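Farnesyl pyrophosphate synthetase (Staphylococcus aureus, PDB 5H9D) probably acts as a magnesium-dependent heptaprenyl diphosphate synthase, lengthening an allylic diphosphate by successive additions of isopentenyl units. Local coordinates at residues T177-G180 and A181-Q185; L292-I295 and S296-P299. All coordinates share one frame; numbering follows the deposited sequence.

Interaction 1 (T177-G180 and A181-Q185); sequences TEVG and AITSQ
The flat peptide carbonyl of E178 is met in its own plane by the amide of I182, with I182 N 3.0 Å from E178 O and an N-H...O angle of 155°. The amide of A181 also reaches E178 O, weakly, and is shared with T177 O, a second weak partner. I182 then runs back beside E178: its CG1 sits next to the backbone N (chi1 -66°), which carries CD1 to 4.2 Å from E178 CG, and the two chains lie alongside each other, pointing the same way. The acid's far end has a long, weak ion pair with K195, while its side chain, like that of I182, packs on V191 of helix 188-215. Small A181 suits the close approach of that helix, touching V191 and L194. On another side, V179 CG1 comes 3.9 Å from T183 CG2, two branched residues that both rest on V67 of helix 62-85. T183 OG1 appears to bond G180 O, though its position is uncertain. S184 OG is hydrogen-bonded to S52 O, and the S184 backbone to that of K56. This is the last part of helix 158-183, packed among helices 62-85, 127-150 and 188-215 of the all-helical polyprenyl synthase fold.

Interaction 2 (L292-I295 and S296-P299); sequences LNLI and SELP
At the end of helix 276-296, S296 N bonds L292 O at 3.2 Å, and the next bond of the same kind, E297 N to N293 O, is already weak; E297 is the first residue to leave helical angles, and L298 is extended ahead of P299. S296 grips the L292 carbonyl twice. With OG beside its own backbone N (chi1 -58°), the hydroxyl folds back along the helix and donates to L292 O at 2.8 Å. Amide and hydroxyl approach that oxygen from opposite faces of its plane. Serine suits the place because OG, one bond beyond CB, just reaches the carbonyl one turn earlier, so the helix itself satisfies the hydroxyl of an exposed residue.

One residue on, the glutamate chain runs close past N293 O before its carboxylate arrives at the side-chain amide of N293. The two planes stand 75° apart, and E297 OE2 lies 3.2 Å from N293 ND2 and 3.3 Å from N293 OD1. The other carboxylate oxygen, E297 OE1, is 4.0 Å from L294 CD2. N293 and E297 are both polar and suit the exposed side.

L298 turns inward instead. Its CB points toward the helix end and CD1 comes 4.1 Å from I295 CA, while its amide bonds I295 O at 3.1 Å, although the position of that nitrogen is less sure. The branched aliphatic I295 is well placed in the interior, against L308 and T311 of helix 302-315 and I197 of helix 188-215; L294 also meets I197.

S296 OG thus adds a second bond to an already bonded carbonyl, while K304 NZ ties together S296 O, at the helix end, and L298 O, beyond it; the lysine's charge is probably favourable at the negative end of the helix dipole.

Overall arrangement
Along the chain the two contacts stand in series, neither nested nor crossed, and both are local: each finishes a helix and closes no long loop. Interaction 1 comes first, ending helix 158-183 just before helix 188-215 and joining that end to the 52-57 region that follows helix 43-51. Interaction 2 comes about a hundred residues later, where helix 276-296 gives way to the turn into helix 302-315. Their centres are about 17 Å apart and their nearest atoms about 8 Å, without touching. Helix 188-215 links them: V191 and L194 face interaction 1, whereas K193, M196 and I197 face interaction 2.

Interaction 1 (T177-G180 and A181-Q185)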
loop_
_atom_site.group_PDB
_atom_site.type_symbol
_atom_site.label_atom_id
_atom_site.label_comp_id
_atom_site.label_asym_id
_atom_site.label_seq_id
_atom_site.Cartn_x
_atom_site.Cartn_y
_atom_site.Cartn_z
ATOM N N THR A 177 -5.762 -1.041 15.021
ATOM C CA THR A 177 -6.396 -1.090 16.327
ATOM C C THR A 177 -7.922 -1.139 16.234
ATOM O O THR A 177 -8.556 -1.815 17.047
ATOM C CB THR A 177 -5.982 0.092 17.190
ATOM O OG1 THR A 177 -6.055 1.286 16.404
ATOM C CG2 THR A 177 -4.584 -0.107 17.725
ATOM N N GLU A 178 -8.494 -0.457 15.237
ATOM C CA GLU A 178 -9.952 -0.400 15.042
ATOM C C GLU A 178 -10.556 -1.739 14.630
ATOM O O GLU A 178 -11.469 -2.264 15.300
ATOM C CB GLU A 178 -10.306 0.626 13.976
ATOM C CG GLU A 178 -11.709 1.186 14.096
ATOM C CD GLU A 178 -12.034 2.190 12.996
ATOM O OE1 GLU A 178 -11.141 2.998 12.608
ATOM O OE2 GLU A 178 -13.198 2.178 12.525
ATOM N N VAL A 179 -10.046 -2.256 13.516
ATOM C CA VAL A 179 -10.450 -3.534 12.951
ATOM C C VAL A 179 -10.185 -4.669 13.949
ATOM O O VAL A 179 -10.996 -5.572 14.141
ATOM C CB VAL A 179 -9.643 -3.806 11.659
ATOM C CG1 VAL A 179 -9.990 -5.174 11.101
ATOM C CG2 VAL A 179 -9.905 -2.704 10.631
ATOM N N GLY A 180 -9.045 -4.612 14.603
ATOM C CA GLY A 180 -8.725 -5.657 15.549
ATOM C C GLY A 180 -9.788 -5.805 16.622
ATOM O O GLY A 180 -10.044 -6.906 17.119
ATOM N N ALA A 181 -10.403 -4.693 16.999
ATOM C CA ALA A 181 -11.441 -4.725 18.016
ATOM C C ALA A 181 -12.754 -5.161 17.364
ATOM O O ALA A 181 -13.515 -5.936 17.943
ATOM C CB ALA A 181 -11.585 -3.352 18.641
ATOM N N ILE A 182 -12.994 -4.674 16.149
ATOM C CA ILE A 182 -14.201 -5.000 15.421
ATOM C C ILE A 182 -14.226 -6.451 15.038
ATOM O O ILE A 182 -15.289 -6.973 14.701
ATOM C CB ILE A 182 -14.342 -4.169 14.146
ATOM C CG1 ILE A 182 -14.537 -2.694 14.520
ATOM C CG2 ILE A 182 -15.497 -4.696 13.281
ATOM C CD1 ILE A 182 -14.575 -1.766 13.341
ATOM N N THR A 183 -13.077 -7.119 15.070
ATOM C CA THR A 183 -13.082 -8.547 14.726
ATOM C C THR A 183 -13.591 -9.429 15.876
ATOM O O THR A 183 -14.209 -10.461 15.634
ATOM C CB THR A 183 -11.681 -9.074 14.301
ATOM O OG1 THR A 183 -10.780 -9.014 15.411
ATOM C CG2 THR A 183 -11.135 -8.271 13.160
ATOM N N SER A 184 -13.326 -9.018 17.116
ATOM C CA SER A 184 -13.739 -9.784 18.298
ATOM C C SER A 184 -15.012 -9.201 18.915
ATOM O O SER A 184 -15.289 -9.357 20.108
ATOM C CB SER A 184 -12.610 -9.806 19.340
ATOM O OG SER A 184 -12.283 -8.505 19.777
ATOM N N GLN A 185 -15.776 -8.516 18.077
ATOM C CA GLN A 185 -17.025 -7.908 18.488
ATOM C C GLN A 185 -16.939 -7.057 19.762
ATOM O O GLN A 185 -17.529 -7.388 20.788
ATOM C CB GLN A 185 -18.091 -8.995 18.654
ATOM C CG GLN A 185 -18.163 -9.957 17.487
ATOM C CD GLN A 185 -19.514 -10.643 17.367
ATOM O OE1 GLN A 185 -20.400 -10.178 16.633
ATOM N NE2 GLN A 185 -19.684 -11.749 18.097
#

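Interaction 2 (L292-I295 and S296-P299)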
loop_
_atom_site.group_PDB
_atom_site.type_symbol
_atom_site.label_atom_id
_atom_site.label_comp_id
_atom_site.label_asym_id
_atom_site.label_seq_id
_atom_site.Cartn_x
_atom_site.Cartn_y
_atom_site.Cartn_z
ATOM N N LEU A 292 -1.962 7.187 26.205
ATOM C CA LEU A 292 -1.927 6.547 27.522
ATOM C C LEU A 292 -3.146 6.892 28.367
ATOM O O LEU A 292 -3.618 6.079 29.144
ATOM C CB LEU A 292 -0.646 6.930 28.240
ATOM C CG LEU A 292 0.470 6.098 27.611
ATOM C CD1 LEU A 292 1.821 6.691 27.874
ATOM C CD2 LEU A 292 0.392 4.696 28.184
ATOM N N ASN A 293 -3.663 8.102 28.197
ATOM C CA ASN A 293 -4.847 8.520 28.930
ATOM C C ASN A 293 -6.011 7.593 28.562
ATOM O O ASN A 293 -6.697 7.051 29.434
ATOM C CB ASN A 293 -5.201 9.984 28.601
ATOM C CG ASN A 293 -6.570 10.390 29.134
ATOM O OD1 ASN A 293 -6.838 10.295 30.341
ATOM N ND2 ASN A 293 -7.448 10.834 28.238
ATOM N N LEU A 294 -6.219 7.409 27.267
ATOM C CA LEU A 294 -7.286 6.557 26.763
ATOM C C LEU A 294 -7.077 5.077 27.062
ATOM O O LEU A 294 -8.040 4.319 27.125
ATOM C CB LEU A 294 -7.410 6.733 25.249
ATOM C CG LEU A 294 -8.060 8.007 24.718
ATOM C CD1 LEU A 294 -7.963 8.015 23.218
ATOM C CD2 LEU A 294 -9.526 8.051 25.133
ATOM N N ILE A 295 -5.831 4.657 27.242
ATOM C CA ILE A 295 -5.594 3.245 27.468
ATOM C C ILE A 295 -6.047 2.938 28.876
ATOM O O ILE A 295 -6.527 1.837 29.191
ATOM C CB ILE A 295 -4.076 2.866 27.249
ATOM C CG1 ILE A 295 -3.689 3.085 25.786
ATOM C CG2 ILE A 295 -3.820 1.389 27.613
ATOM C CD1 ILE A 295 -2.229 2.864 25.491
ATOM N N SER A 296 -5.917 3.945 29.720
ATOM C CA SER A 296 -6.285 3.821 31.113
ATOM C C SER A 296 -7.776 3.667 31.241
ATOM O O SER A 296 -8.251 2.846 32.004
ATOM C CB SER A 296 -5.790 5.039 31.856
ATOM O OG SER A 296 -4.384 5.127 31.689
ATOM N N GLU A 297 -8.515 4.435 30.461
ATOM C CA GLU A 297 -9.955 4.345 30.491
ATOM C C GLU A 297 -10.483 2.986 30.005
ATOM O O GLU A 297 -11.685 2.816 29.802
ATOM C CB GLU A 297 -10.534 5.496 29.668
ATOM C CG GLU A 297 -10.306 6.857 30.329
ATOM C CD GLU A 297 -10.582 8.050 29.413
ATOM O OE1 GLU A 297 -11.542 7.997 28.596
ATOM O OE2 GLU A 297 -9.838 9.057 29.533
ATOM N N LEU A 298 -9.593 2.013 29.820
ATOM C CA LEU A 298 -9.994 0.674 29.374
ATOM C C LEU A 298 -9.938 -0.326 30.546
ATOM O O LEU A 298 -9.163 -0.149 31.483
ATOM C CB LEU A 298 -9.066 0.167 28.256
ATOM C CG LEU A 298 -9.223 0.596 26.783
ATOM C CD1 LEU A 298 -7.952 0.250 26.018
ATOM C CD2 LEU A 298 -10.438 -0.092 26.142
ATOM N N PRO A 299 -10.753 -1.397 30.496
ATOM C CA PRO A 299 -10.786 -2.423 31.548
ATOM C C PRO A 299 -9.430 -3.041 31.931
ATOM O O PRO A 299 -8.636 -3.443 31.068
ATOM C CB PRO A 299 -11.748 -3.473 30.976
ATOM C CG PRO A 299 -11.664 -3.258 29.506
ATOM C CD PRO A 299 -11.646 -1.768 29.386
#